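Local coordinates for protein bacilliredoxin BrxA (Bacillus subtilis, PDB 3FHK) that removes bacillithiol from S-bacillithiolated proteins such as OhrR and MetE, acting as a thioredoxin-like dithiol bacilliredoxin with a CXC motif, at residues Met41-Ser54 against Pro105-Glu117. The protein carries 2 engineered substitutions. Numbering follows the deposited sequence.
Sequences MEKAEGTTLVVVNS and PSSPSMALLKGKE
L113 carries the apolar centre: its CD2 lies 3.5 Å from CG2 of V50, tighter than usual for two carbons, and CE of M41 reaches the same methyl. M41 gets there from helix 34-43 through bends at chi2 and chi3, meeting L113 at about a right angle. V50, beside A111, also touches M96 of helix 90-97, whereas L49, V51 and M110 face the other side of the sheet, where L49 and V51 pack on helix 57-73.

The backbones run antiparallel (162° between strand axes), and T48-L113, V50-A111 and V52-S109 form hydrogen-bonded pairs; the straightest bond is V50 N to A111 O, 177° at the hydrogen. Strand 47-53 also pairs with the parallel strand 80-85, so it is a central strand of the mixed thioredoxin-like sheet. It leads into the CXC motif, and P108, preceded by a cis peptide as in the thioredoxin fold, touches the nucleophile C58.

Near that end, OG of S109 sits against CB of V52 (3.5 Å) and donates to S106 O at 2.9 Å, from above the carbonyl plane. An alanine here is likely to cost the S106 carbonyl its bond from OG and leave the loop before P108 less firmly held.

At the other end a water bridges G46 O, G115 O and T48 OG1; T48 OG1 is also bonded by N80 ND2. Outermost, the extended K116 chain passes M41 O and places NZ 3.1 Å from E42 OE1, on its syn lone pair; E42 OE2, only weakly bonded to NZ, is held by Y99 OH.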
loop_
_atom_site.group_PDB
_atom_site.type_symbol
_atom_site.label_atom_id
_atom_site.label_comp_id
_atom_site.label_asym_id
_atom_site.label_seq_id
_atom_site.Cartn_x
_atom_site.Cartn_y
_atom_site.Cartn_z
ATOM N N MET A 41 -16.730 5.426 -34.335
ATOM C CA MET A 41 -15.917 5.457 -35.548
ATOM C C MET A 41 -16.669 4.996 -36.801
ATOM O O MET A 41 -16.473 5.557 -37.871
ATOM C CB MET A 41 -14.603 4.681 -35.361
ATOM C CG MET A 41 -13.658 5.310 -34.329
ATOM S SD MET A 41 -12.932 6.883 -34.850
ATOM C CE MET A 41 -11.570 6.312 -35.857
ATOM N N GLU A 42 -17.544 4.004 -36.676
ATOM C CA GLU A 42 -18.307 3.551 -37.847
ATOM C C GLU A 42 -19.434 4.505 -38.266
ATOM O O GLU A 42 -20.039 4.324 -39.315
ATOM C CB GLU A 42 -18.864 2.133 -37.654
ATOM C CG GLU A 42 -17.811 1.057 -37.402
ATOM C CD GLU A 42 -16.712 1.012 -38.461
ATOM O OE1 GLU A 42 -16.991 1.253 -39.653
ATOM O OE2 GLU A 42 -15.559 0.717 -38.093
ATOM N N LYS A 43 -19.712 5.519 -37.455
ATOM C CA LYS A 43 -20.769 6.474 -37.773
ATOM C C LYS A 43 -20.231 7.893 -37.940
ATOM O O LYS A 43 -20.913 8.769 -38.472
ATOM C CB LYS A 43 -21.838 6.480 -36.678
ATOM C CG LYS A 43 -22.482 5.135 -36.383
ATOM C CD LYS A 43 -23.473 5.273 -35.225
ATOM C CE LYS A 43 -23.955 3.918 -34.720
ATOM N N ALA A 44 -19.011 8.122 -37.468
ATOM C CA ALA A 44 -18.440 9.464 -37.458
ATOM C C ALA A 44 -18.508 10.140 -38.827
ATOM O O ALA A 44 -18.194 9.538 -39.853
ATOM C CB ALA A 44 -16.999 9.434 -36.945
ATOM N N GLU A 45 -18.925 11.399 -38.821
ATOM C CA GLU A 45 -18.972 12.205 -40.027
ATOM C C GLU A 45 -18.264 13.532 -39.805
ATOM O O GLU A 45 -18.277 14.082 -38.696
ATOM C CB GLU A 45 -20.420 12.437 -40.462
ATOM C CG GLU A 45 -20.969 11.319 -41.338
ATOM C CD GLU A 45 -22.486 11.291 -41.388
ATOM O OE1 GLU A 45 -23.126 12.223 -40.847
ATOM O OE2 GLU A 45 -23.039 10.330 -41.964
ATOM N N GLY A 46 -17.647 14.038 -40.868
ATOM C CA GLY A 46 -16.914 15.283 -40.799
ATOM C C GLY A 46 -15.618 15.087 -40.043
ATOM O O GLY A 46 -15.048 13.994 -40.055
ATOM N N THR A 47 -15.150 16.136 -39.374
ATOM C CA THR A 47 -13.864 16.052 -38.698
ATOM C C THR A 47 -13.980 15.702 -37.224
ATOM O O THR A 47 -14.944 16.070 -36.546
ATOM C CB THR A 47 -13.016 17.322 -38.882
ATOM O OG1 THR A 47 -13.725 18.470 -38.382
ATOM C CG2 THR A 47 -12.688 17.510 -40.370
ATOM N N THR A 48 -12.975 14.976 -36.745
ATOM C CA THR A 48 -12.909 14.574 -35.358
ATOM C C THR A 48 -11.510 14.758 -34.795
ATOM O O THR A 48 -10.526 14.401 -35.435
ATOM C CB THR A 48 -13.320 13.111 -35.173
ATOM O OG1 THR A 48 -14.725 12.975 -35.427
ATOM C CG2 THR A 48 -13.019 12.651 -33.738
ATOM N N LEU A 49 -11.438 15.345 -33.603
ATOM C CA LEU A 49 -10.215 15.328 -32.815
ATOM C C LEU A 49 -10.317 14.205 -31.799
ATOM O O LEU A 49 -11.214 14.188 -30.959
ATOM C CB LEU A 49 -9.974 16.659 -32.098
ATOM C CG LEU A 49 -8.705 16.646 -31.241
ATOM C CD1 LEU A 49 -7.504 16.436 -32.132
ATOM C CD2 LEU A 49 -8.548 17.932 -30.402
ATOM N N VAL A 50 -9.405 13.255 -31.907
ATOM C CA VAL A 50 -9.319 12.165 -30.963
ATOM C C VAL A 50 -8.129 12.470 -30.074
ATOM O O VAL A 50 -7.031 12.789 -30.554
ATOM C CB VAL A 50 -9.101 10.808 -31.689
ATOM C CG1 VAL A 50 -8.873 9.680 -30.683
ATOM C CG2 VAL A 50 -10.297 10.488 -32.621
ATOM N N VAL A 51 -8.347 12.405 -28.771
ATOM C CA VAL A 51 -7.244 12.541 -27.835
ATOM C C VAL A 51 -7.029 11.216 -27.134
ATOM O O VAL A 51 -7.941 10.662 -26.517
ATOM C CB VAL A 51 -7.494 13.637 -26.790
ATOM C CG1 VAL A 51 -6.353 13.666 -25.768
ATOM C CG2 VAL A 51 -7.648 14.987 -27.478
ATOM N N VAL A 52 -5.825 10.689 -27.269
ATOM C CA VAL A 52 -5.448 9.522 -26.500
ATOM C C VAL A 52 -4.851 9.994 -25.192
ATOM O O VAL A 52 -3.707 10.468 -25.140
ATOM C CB VAL A 52 -4.464 8.644 -27.254
ATOM C CG1 VAL A 52 -4.006 7.505 -26.355
ATOM C CG2 VAL A 52 -5.130 8.112 -28.504
ATOM N N ASN A 53 -5.653 9.873 -24.142
ATOM C CA ASN A 53 -5.330 10.429 -22.844
ATOM C C ASN A 53 -4.364 9.512 -22.100
ATOM O O ASN A 53 -4.124 8.385 -22.534
ATOM C CB ASN A 53 -6.619 10.651 -22.049
ATOM C CG ASN A 53 -6.470 11.708 -20.968
ATOM O OD1 ASN A 53 -5.407 12.315 -20.814
ATOM N ND2 ASN A 53 -7.535 11.923 -20.205
ATOM N N SER A 54 -3.805 10.005 -20.995
ATOM C CA SER A 54 -2.786 9.275 -20.242
ATOM C C SER A 54 -2.589 9.912 -18.864
ATOM O O SER A 54 -2.908 11.077 -18.668
ATOM C CB SER A 54 -1.457 9.280 -21.012
ATOM O OG SER A 54 -0.356 8.964 -20.166
ATOM N N PRO A 105 1.692 2.918 -31.567
ATOM C CA PRO A 105 1.003 3.373 -30.352
ATOM C C PRO A 105 1.878 4.309 -29.527
ATOM O O PRO A 105 3.076 4.059 -29.399
ATOM C CB PRO A 105 0.781 2.077 -29.573
ATOM C CG PRO A 105 1.819 1.133 -30.089
ATOM C CD PRO A 105 2.040 1.487 -31.520
ATOM N N SER A 106 1.288 5.377 -28.993
ATOM C CA SER A 106 1.953 6.221 -28.011
ATOM C C SER A 106 0.909 6.993 -27.218
ATOM O O SER A 106 -0.251 7.081 -27.619
ATOM C CB SER A 106 2.958 7.178 -28.666
ATOM O OG SER A 106 2.313 8.235 -29.359
ATOM N N SER A 107 1.340 7.580 -26.110
ATOM C CA SER A 107 0.423 8.120 -25.117
ATOM C C SER A 107 1.142 9.206 -24.310
ATOM O O SER A 107 2.230 8.964 -23.783
ATOM C CB SER A 107 0.005 6.978 -24.189
ATOM O OG SER A 107 -1.005 7.377 -23.299
ATOM N N PRO A 108 0.563 10.416 -24.229
ATOM C CA PRO A 108 -0.662 10.848 -24.901
ATOM C C PRO A 108 -0.383 11.021 -26.379
ATOM O O PRO A 108 0.769 11.133 -26.774
ATOM C CB PRO A 108 -0.914 12.227 -24.281
ATOM C CG PRO A 108 0.478 12.716 -23.956
ATOM C CD PRO A 108 1.112 11.496 -23.381
ATOM N N SER A 109 -1.427 11.037 -27.190
ATOM C CA SER A 109 -1.259 11.360 -28.597
ATOM C C SER A 109 -2.593 11.881 -29.111
ATOM O O SER A 109 -3.599 11.807 -28.408
ATOM C CB SER A 109 -0.743 10.143 -29.387
ATOM O OG SER A 109 -1.628 9.034 -29.284
ATOM N N MET A 110 -2.607 12.425 -30.318
ATOM C CA MET A 110 -3.836 12.999 -30.855
ATOM C C MET A 110 -3.984 12.686 -32.346
ATOM O O MET A 110 -3.004 12.669 -33.084
ATOM C CB MET A 110 -3.857 14.507 -30.617
ATOM C CG MET A 110 -3.863 14.916 -29.138
ATOM S SD MET A 110 -3.874 16.711 -28.881
ATOM C CE MET A 110 -2.129 17.004 -28.649
ATOM N N ALA A 111 -5.210 12.417 -32.782
ATOM C CA ALA A 111 -5.482 12.300 -34.200
ATOM C C ALA A 111 -6.639 13.185 -34.633
ATOM O O ALA A 111 -7.673 13.254 -33.960
ATOM C CB ALA A 111 -5.748 10.838 -34.599
ATOM N N LEU A 112 -6.430 13.873 -35.754
ATOM C CA LEU A 112 -7.481 14.559 -36.485
ATOM C C LEU A 112 -7.988 13.599 -37.564
ATOM O O LEU A 112 -7.212 13.139 -38.416
ATOM C CB LEU A 112 -6.927 15.824 -37.144
ATOM C CG LEU A 112 -7.783 17.100 -37.158
ATOM C CD1 LEU A 112 -7.501 17.935 -38.401
ATOM C CD2 LEU A 112 -9.270 16.806 -37.050
ATOM N N LEU A 113 -9.281 13.287 -37.516
ATOM C CA LEU A 113 -9.914 12.403 -38.498
ATOM C C LEU A 113 -10.773 13.170 -39.487
ATOM O O LEU A 113 -11.329 14.215 -39.164
ATOM C CB LEU A 113 -10.848 11.422 -37.795
ATOM C CG LEU A 113 -10.310 10.174 -37.104
ATOM C CD1 LEU A 113 -8.870 10.340 -36.667
ATOM C CD2 LEU A 113 -11.215 9.848 -35.930
ATOM N N LYS A 114 -10.879 12.633 -40.696
ATOM C CA LYS A 114 -11.952 12.979 -41.616
ATOM C C LYS A 114 -12.665 11.651 -41.811
ATOM O O LYS A 114 -12.036 10.671 -42.214
ATOM C CB LYS A 114 -11.389 13.496 -42.939
ATOM C CG LYS A 114 -12.428 13.743 -44.026
ATOM C CD LYS A 114 -12.735 15.225 -44.213
ATOM C CE LYS A 114 -13.676 15.753 -43.140
ATOM N NZ LYS A 114 -14.033 17.194 -43.337
ATOM N N GLY A 115 -13.955 11.596 -41.489
ATOM C CA GLY A 115 -14.621 10.316 -41.323
ATOM C C GLY A 115 -13.868 9.524 -40.264
ATOM O O GLY A 115 -13.639 10.016 -39.156
ATOM N N LYS A 116 -13.454 8.308 -40.597
ATOM C CA LYS A 116 -12.618 7.535 -39.681
ATOM C C LYS A 116 -11.158 7.429 -40.157
ATOM O O LYS A 116 -10.384 6.616 -39.655
ATOM C CB LYS A 116 -13.219 6.152 -39.420
ATOM C CG LYS A 116 -13.389 5.299 -40.656
ATOM C CD LYS A 116 -14.037 3.957 -40.328
ATOM C CE LYS A 116 -13.888 2.977 -41.490
ATOM N NZ LYS A 116 -14.341 1.600 -41.126
ATOM N N GLU A 117 -10.789 8.267 -41.119
ATOM C CA GLU A 117 -9.427 8.291 -41.637
ATOM C C GLU A 117 -8.597 9.394 -40.976
ATOM O O GLU A 117 -9.046 10.532 -40.876
ATOM C CB GLU A 117 -9.441 8.517 -43.152
ATOM C CG GLU A 117 -8.051 8.776 -43.728
ATOM C CD GLU A 117 -8.079 9.410 -45.114
ATOM O OE1 GLU A 117 -7.566 8.775 -46.064
ATOM O OE2 GLU A 117 -8.610 10.536 -45.255
HETATM O O HOH W 1 -14.734 12.162 -37.781
#